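Local coordinates for ubiquitin domain-containing protein DSK2,putative (Plasmodium falciparum, PDB 6JL3) that probably acts as a shuttle factor whose ubiquitin-like domain is recognised by proteasomal receptors, at residues M3-V7 with T18-P23; A44-F49 with T70-S76. All coordinates share one frame; numbering follows the deposited sequence.

Both contacts are antiparallel strand pairings in one mixed sheet of ubiquitin-like topology, and their centres lie about 17 Å apart, on opposite sides of the chain's centre. They follow one another along the chain: interaction 1 pairs the open end of the N-terminal hairpin, the start of strand 5-11 with the end of strand 15-21, whereas interaction 2 pairs strand 45-49 with the last strand, 70-75. Strands 5-11 and 70-75 run parallel as neighbours, which links the two pairings; V7 CG1 packs 4.0 Å from M71 CG at that junction. Helix 27-35 is touched by V19 and I21 from interaction 1 and by Q45 and I47 from interaction 2, consistent with one beta-grasp core shared by both.

Interaction 1: residues M3-V7 with T18-P23; sequences MVINV and TVAIEP
The carboxamide of N6 meets the partner strand through its oxygen, OD1 lying 3.7 Å from A20 CB, a contact with a methyl group and not a hydrogen bond. The other planar group, the carboxylate of E22, approaches loosely, with OE1 4.2 Å from V4 CG1. At the same end the P23 ring presents two carbons: CD to the carbonyl oxygen of M3 at 3.6 Å, and CB to the terminal methyl of I5.

Four backbone bonds hold the strands, whose short axes make an angle of 148°. I5 and I21 form one hydrogen-bonded pair and V7 and V19 the next, with the non-hydrogen-bonded pair N6 and A20 between them. I5 N reaches I21 O at 2.8 Å, and the return bond from I21 N to I5 O has the same length.

I5, V7, V19 and I21 share one face of the sheet. Both isoleucines place CG1 between the backbone N and the carbonyl carbon (chi1 64° and 61°), which brings I5 CG1 and I21 CG1 to 4.1 Å; I21 CD1 continues to V7 CG2 at 3.7 Å. V19 and I21 meet helix 27-35, V7 packs on V65, and I5 lies toward the margin of the core, against D67. The other, exposed face is mixed: V4 CG2 lies 3.9 Å from A20 CB, beside the N6 amide. The T18 hydroxyl is bound by S8 OG. The four amide bonds thus fix the register, while the isoleucine-valine face ties the hairpin to the rest of the ubiquitin fold.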
loop_
_atom_site.group_PDB
_atom_site.type_symbol
_atom_site.label_atom_id
_atom_site.label_comp_id
_atom_site.label_asym_id
_atom_site.label_seq_id
_atom_site.Cartn_x
_atom_site.Cartn_y
_atom_site.Cartn_z
ATOM N N MET A 3 -0.084 15.795 -8.355
ATOM C CA MET A 3 -1.443 15.380 -8.028
ATOM C C MET A 3 -1.437 14.048 -7.297
ATOM O O MET A 3 -0.657 13.143 -7.611
ATOM C CB MET A 3 -2.295 15.270 -9.290
ATOM C CG MET A 3 -2.636 16.608 -9.918
ATOM S SD MET A 3 -4.306 17.177 -9.554
ATOM C CE MET A 3 -5.277 16.022 -10.519
ATOM N N VAL A 4 -2.329 13.927 -6.323
ATOM C CA VAL A 4 -2.377 12.741 -5.484
ATOM C C VAL A 4 -3.737 12.067 -5.615
ATOM O O VAL A 4 -4.739 12.676 -6.002
ATOM C CB VAL A 4 -2.045 13.048 -4.006
ATOM C CG1 VAL A 4 -0.570 13.401 -3.853
ATOM C CG2 VAL A 4 -2.928 14.176 -3.474
ATOM N N ILE A 5 -3.740 10.770 -5.307
ATOM C CA ILE A 5 -4.934 9.947 -5.219
ATOM C C ILE A 5 -4.992 9.380 -3.803
ATOM O O ILE A 5 -3.975 9.246 -3.122
ATOM C CB ILE A 5 -4.936 8.808 -6.268
ATOM C CG1 ILE A 5 -3.791 7.820 -6.013
ATOM C CG2 ILE A 5 -4.864 9.380 -7.686
ATOM C CD1 ILE A 5 -3.956 6.485 -6.748
ATOM N N ASN A 6 -6.195 9.024 -3.369
ATOM C CA ASN A 6 -6.362 8.386 -2.073
ATOM C C ASN A 6 -6.349 6.872 -2.224
ATOM O O ASN A 6 -6.981 6.316 -3.126
ATOM C CB ASN A 6 -7.685 8.808 -1.426
ATOM C CG ASN A 6 -7.671 10.243 -0.961
ATOM O OD1 ASN A 6 -6.733 10.686 -0.294
ATOM N ND2 ASN A 6 -8.710 10.985 -1.316
ATOM N N VAL A 7 -5.613 6.210 -1.337
ATOM C CA VAL A 7 -5.623 4.760 -1.221
ATOM C C VAL A 7 -5.864 4.414 0.241
ATOM O O VAL A 7 -5.209 4.965 1.137
ATOM C CB VAL A 7 -4.311 4.129 -1.721
ATOM C CG1 VAL A 7 -4.322 2.620 -1.514
ATOM C CG2 VAL A 7 -4.090 4.482 -3.188
ATOM N N THR A 18 -6.139 5.838 5.523
ATOM C CA THR A 18 -6.124 6.282 4.134
ATOM C C THR A 18 -4.995 7.286 3.965
ATOM O O THR A 18 -4.766 8.118 4.846
ATOM C CB THR A 18 -7.464 6.939 3.749
ATOM O OG1 THR A 18 -8.524 5.985 3.909
ATOM C CG2 THR A 18 -7.451 7.453 2.314
ATOM N N VAL A 19 -4.279 7.188 2.841
ATOM C CA VAL A 19 -3.214 8.121 2.502
ATOM C C VAL A 19 -3.451 8.697 1.113
ATOM O O VAL A 19 -4.107 8.094 0.264
ATOM C CB VAL A 19 -1.809 7.485 2.586
ATOM C CG1 VAL A 19 -1.385 7.337 4.031
ATOM C CG2 VAL A 19 -1.773 6.141 1.863
ATOM N N ALA A 20 -2.893 9.880 0.891
ATOM C CA ALA A 20 -2.901 10.536 -0.410
ATOM C C ALA A 20 -1.497 10.423 -0.986
ATOM O O ALA A 20 -0.541 10.934 -0.396
ATOM C CB ALA A 20 -3.311 12.002 -0.272
ATOM N N ILE A 21 -1.381 9.744 -2.123
ATOM C CA ILE A 21 -0.095 9.379 -2.691
ATOM C C ILE A 21 -0.054 9.761 -4.166
ATOM O O ILE A 21 -1.086 9.856 -4.838
ATOM C CB ILE A 21 0.172 7.867 -2.523
ATOM C CG1 ILE A 21 -0.903 7.039 -3.240
ATOM C CG2 ILE A 21 0.212 7.498 -1.052
ATOM C CD1 ILE A 21 -0.581 5.561 -3.315
ATOM N N GLU A 22 1.153 9.969 -4.672
ATOM C CA GLU A 22 1.333 10.084 -6.113
ATOM C C GLU A 22 1.157 8.705 -6.735
ATOM O O GLU A 22 1.734 7.735 -6.240
ATOM C CB GLU A 22 2.718 10.608 -6.429
ATOM C CG GLU A 22 2.834 12.087 -6.232
ATOM C CD GLU A 22 3.483 12.447 -4.916
ATOM O OE1 GLU A 22 3.535 13.655 -4.611
ATOM O OE2 GLU A 22 3.942 11.538 -4.188
ATOM N N PRO A 23 0.378 8.577 -7.818
ATOM C CA PRO A 23 0.063 7.232 -8.333
ATOM C C PRO A 23 1.247 6.479 -8.911
ATOM O O PRO A 23 1.126 5.264 -9.117
ATOM C CB PRO A 23 -1.013 7.494 -9.399
ATOM C CG PRO A 23 -0.905 8.937 -9.727
ATOM C CD PRO A 23 -0.410 9.628 -8.485
#

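Interaction 2: residues A44-F49 with T70-S76; sequences AQRIIF and TMHLVRS
Strands 45-49 and 70-75 run antiparallel at 151°, with R46-V74 and I48-H72 as hydrogen-bonded pairs and a further bond from S76 N to A44 O (2.8 Å). On the face with I47 and L73, L73 CD1 touches I47 CG1 at 3.8 Å and the aliphatic part of Q45, whose NE2 is bound by I40 O and K31 O. M71 extends beyond CG with chi3 180°, carrying its CE methyl over the centre of the F49 ring, 4.0 Å from the centroid; this is a CH-pi contact. Its sulfur lies obliquely to the same ring, a Met-aromatic contact, and SD also meets I47 CG2 at 3.6 Å.

R46, I48, H72 and V74 share the other face. The bend of R46 at chi2 (-66°) turns NH1 back to Q45 O at 2.8 Å, from above the carbonyl plane; NH1 also binds E43 O. S76 CB sits over one guanidinium face, displaced toward its rim, 3.5 Å from NH2. A water links I48 O to H72 ND1, at 2.8 and 3.0 Å respectively. The chemistry divides the pairing into a buried sulfur-aromatic side and an accessible one where I48, H72 and V74 correspond to ubiquitin's isoleucine-histidine-valine patch, beside R46, consistent with receptor binding.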
loop_
_atom_site.group_PDB
_atom_site.type_symbol
_atom_site.label_atom_id
_atom_site.label_comp_id
_atom_site.label_asym_id
_atom_site.label_seq_id
_atom_site.Cartn_x
_atom_site.Cartn_y
_atom_site.Cartn_z
ATOM N N ALA A 44 8.591 -6.635 6.785
ATOM C CA ALA A 44 7.564 -7.602 7.160
ATOM C C ALA A 44 6.241 -7.378 6.441
ATOM O O ALA A 44 5.331 -8.201 6.574
ATOM C CB ALA A 44 7.304 -7.549 8.667
ATOM N N GLN A 45 6.106 -6.281 5.701
ATOM C CA GLN A 45 4.843 -5.952 5.072
ATOM C C GLN A 45 4.635 -6.718 3.779
ATOM O O GLN A 45 5.553 -6.856 2.959
ATOM C CB GLN A 45 4.811 -4.478 4.707
ATOM C CG GLN A 45 4.738 -3.531 5.854
ATOM C CD GLN A 45 4.710 -2.093 5.397
ATOM O OE1 GLN A 45 4.279 -1.783 4.282
ATOM N NE2 GLN A 45 5.184 -1.196 6.249
ATOM N N ARG A 46 3.396 -7.148 3.564
ATOM C CA ARG A 46 2.958 -7.642 2.261
ATOM C C ARG A 46 1.712 -6.851 1.886
ATOM O O ARG A 46 0.724 -6.846 2.640
ATOM C CB ARG A 46 2.661 -9.146 2.319
ATOM C CG ARG A 46 3.841 -9.995 2.788
ATOM C CD ARG A 46 5.011 -9.963 1.804
ATOM N NE ARG A 46 6.126 -10.798 2.251
ATOM C CZ ARG A 46 7.162 -10.359 2.955
ATOM N NH1 ARG A 46 7.249 -9.084 3.304
ATOM N NH2 ARG A 46 8.123 -11.200 3.311
ATOM N N ILE A 47 1.776 -6.133 0.762
ATOM C CA ILE A 47 0.641 -5.368 0.260
ATOM C C ILE A 47 -0.102 -6.220 -0.759
ATOM O O ILE A 47 0.487 -6.679 -1.754
ATOM C CB ILE A 47 1.077 -4.017 -0.324
ATOM C CG1 ILE A 47 1.739 -3.160 0.759
ATOM C CG2 ILE A 47 -0.132 -3.315 -0.939
ATOM C CD1 ILE A 47 2.243 -1.810 0.280
ATOM N N ILE A 48 -1.394 -6.438 -0.504
ATOM C CA ILE A 48 -2.240 -7.316 -1.303
ATOM C C ILE A 48 -3.238 -6.447 -2.058
ATOM O O ILE A 48 -3.973 -5.664 -1.450
ATOM C CB ILE A 48 -2.992 -8.337 -0.424
ATOM C CG1 ILE A 48 -2.052 -8.991 0.600
ATOM C CG2 ILE A 48 -3.751 -9.324 -1.320
ATOM C CD1 ILE A 48 -0.880 -9.716 0.041
ATOM N N PHE A 49 -3.279 -6.609 -3.375
ATOM C CA PHE A 49 -4.124 -5.793 -4.244
ATOM C C PHE A 49 -4.350 -6.573 -5.527
ATOM O O PHE A 49 -3.409 -7.172 -6.066
ATOM C CB PHE A 49 -3.421 -4.464 -4.529
ATOM C CG PHE A 49 -4.181 -3.525 -5.432
ATOM C CD1 PHE A 49 -5.409 -2.992 -5.059
ATOM C CD2 PHE A 49 -3.633 -3.126 -6.640
ATOM C CE1 PHE A 49 -6.080 -2.109 -5.895
ATOM C CE2 PHE A 49 -4.291 -2.244 -7.471
ATOM C CZ PHE A 49 -5.516 -1.737 -7.099
ATOM N N THR A 70 -8.946 0.327 -2.224
ATOM C CA THR A 70 -8.536 -0.240 -0.950
ATOM C C THR A 70 -7.579 -1.397 -1.208
ATOM O O THR A 70 -7.791 -2.207 -2.111
ATOM C CB THR A 70 -9.751 -0.728 -0.145
ATOM O OG1 THR A 70 -10.614 0.384 0.129
ATOM C CG2 THR A 70 -9.323 -1.371 1.168
ATOM N N MET A 71 -6.508 -1.444 -0.431
ATOM C CA MET A 71 -5.563 -2.544 -0.422
ATOM C C MET A 71 -5.553 -3.155 0.971
ATOM O O MET A 71 -5.997 -2.541 1.946
ATOM C CB MET A 71 -4.156 -2.049 -0.757
ATOM C CG MET A 71 -4.073 -1.294 -2.070
ATOM S SD MET A 71 -2.371 -0.981 -2.558
ATOM C CE MET A 71 -2.599 -0.114 -4.105
ATOM N N HIS A 72 -5.043 -4.375 1.067
ATOM C CA HIS A 72 -4.829 -5.003 2.357
ATOM C C HIS A 72 -3.347 -5.015 2.677
ATOM O O HIS A 72 -2.505 -5.184 1.793
ATOM C CB HIS A 72 -5.379 -6.423 2.399
ATOM C CG HIS A 72 -6.864 -6.480 2.435
ATOM N ND1 HIS A 72 -7.643 -6.247 1.323
ATOM C CD2 HIS A 72 -7.724 -6.726 3.452
ATOM C CE1 HIS A 72 -8.918 -6.363 1.647
ATOM N NE2 HIS A 72 -8.995 -6.652 2.935
ATOM N N LEU A 73 -3.039 -4.832 3.944
ATOM C CA LEU A 73 -1.678 -4.911 4.454
ATOM C C LEU A 73 -1.633 -6.012 5.502
ATOM O O LEU A 73 -2.374 -5.967 6.495
ATOM C CB LEU A 73 -1.269 -3.566 5.052
ATOM C CG LEU A 73 0.142 -3.490 5.609
ATOM C CD1 LEU A 73 1.172 -3.706 4.526
ATOM C CD2 LEU A 73 0.325 -2.140 6.281
ATOM N N VAL A 74 -0.787 -7.010 5.265
ATOM C CA VAL A 74 -0.622 -8.138 6.167
ATOM C C VAL A 74 0.862 -8.304 6.478
ATOM O O VAL A 74 1.730 -7.724 5.820
ATOM C CB VAL A 74 -1.233 -9.445 5.608
ATOM C CG1 VAL A 74 -2.711 -9.239 5.284
ATOM C CG2 VAL A 74 -0.475 -9.945 4.394
ATOM N N ARG A 75 1.136 -9.087 7.514
ATOM C CA ARG A 75 2.494 -9.400 7.913
ATOM C C ARG A 75 2.957 -10.685 7.243
ATOM O O ARG A 75 2.179 -11.624 7.061
ATOM C CB ARG A 75 2.561 -9.633 9.416
ATOM C CG ARG A 75 2.548 -8.414 10.289
ATOM C CD ARG A 75 2.831 -8.819 11.736
ATOM N NE ARG A 75 2.672 -7.672 12.618
ATOM C CZ ARG A 75 3.657 -6.860 12.981
ATOM N NH1 ARG A 75 4.898 -7.073 12.562
ATOM N NH2 ARG A 75 3.397 -5.830 13.771
ATOM N N SER A 76 4.241 -10.722 6.896
ATOM C CA SER A 76 4.875 -11.943 6.417
ATOM C C SER A 76 4.557 -13.064 7.390
ATOM O O SER A 76 4.857 -12.951 8.578
ATOM C CB SER A 76 6.385 -11.760 6.339
ATOM O OG SER A 76 6.889 -11.242 7.553
HETATM O O HOH W 1 -6.621 -6.482 -1.458
#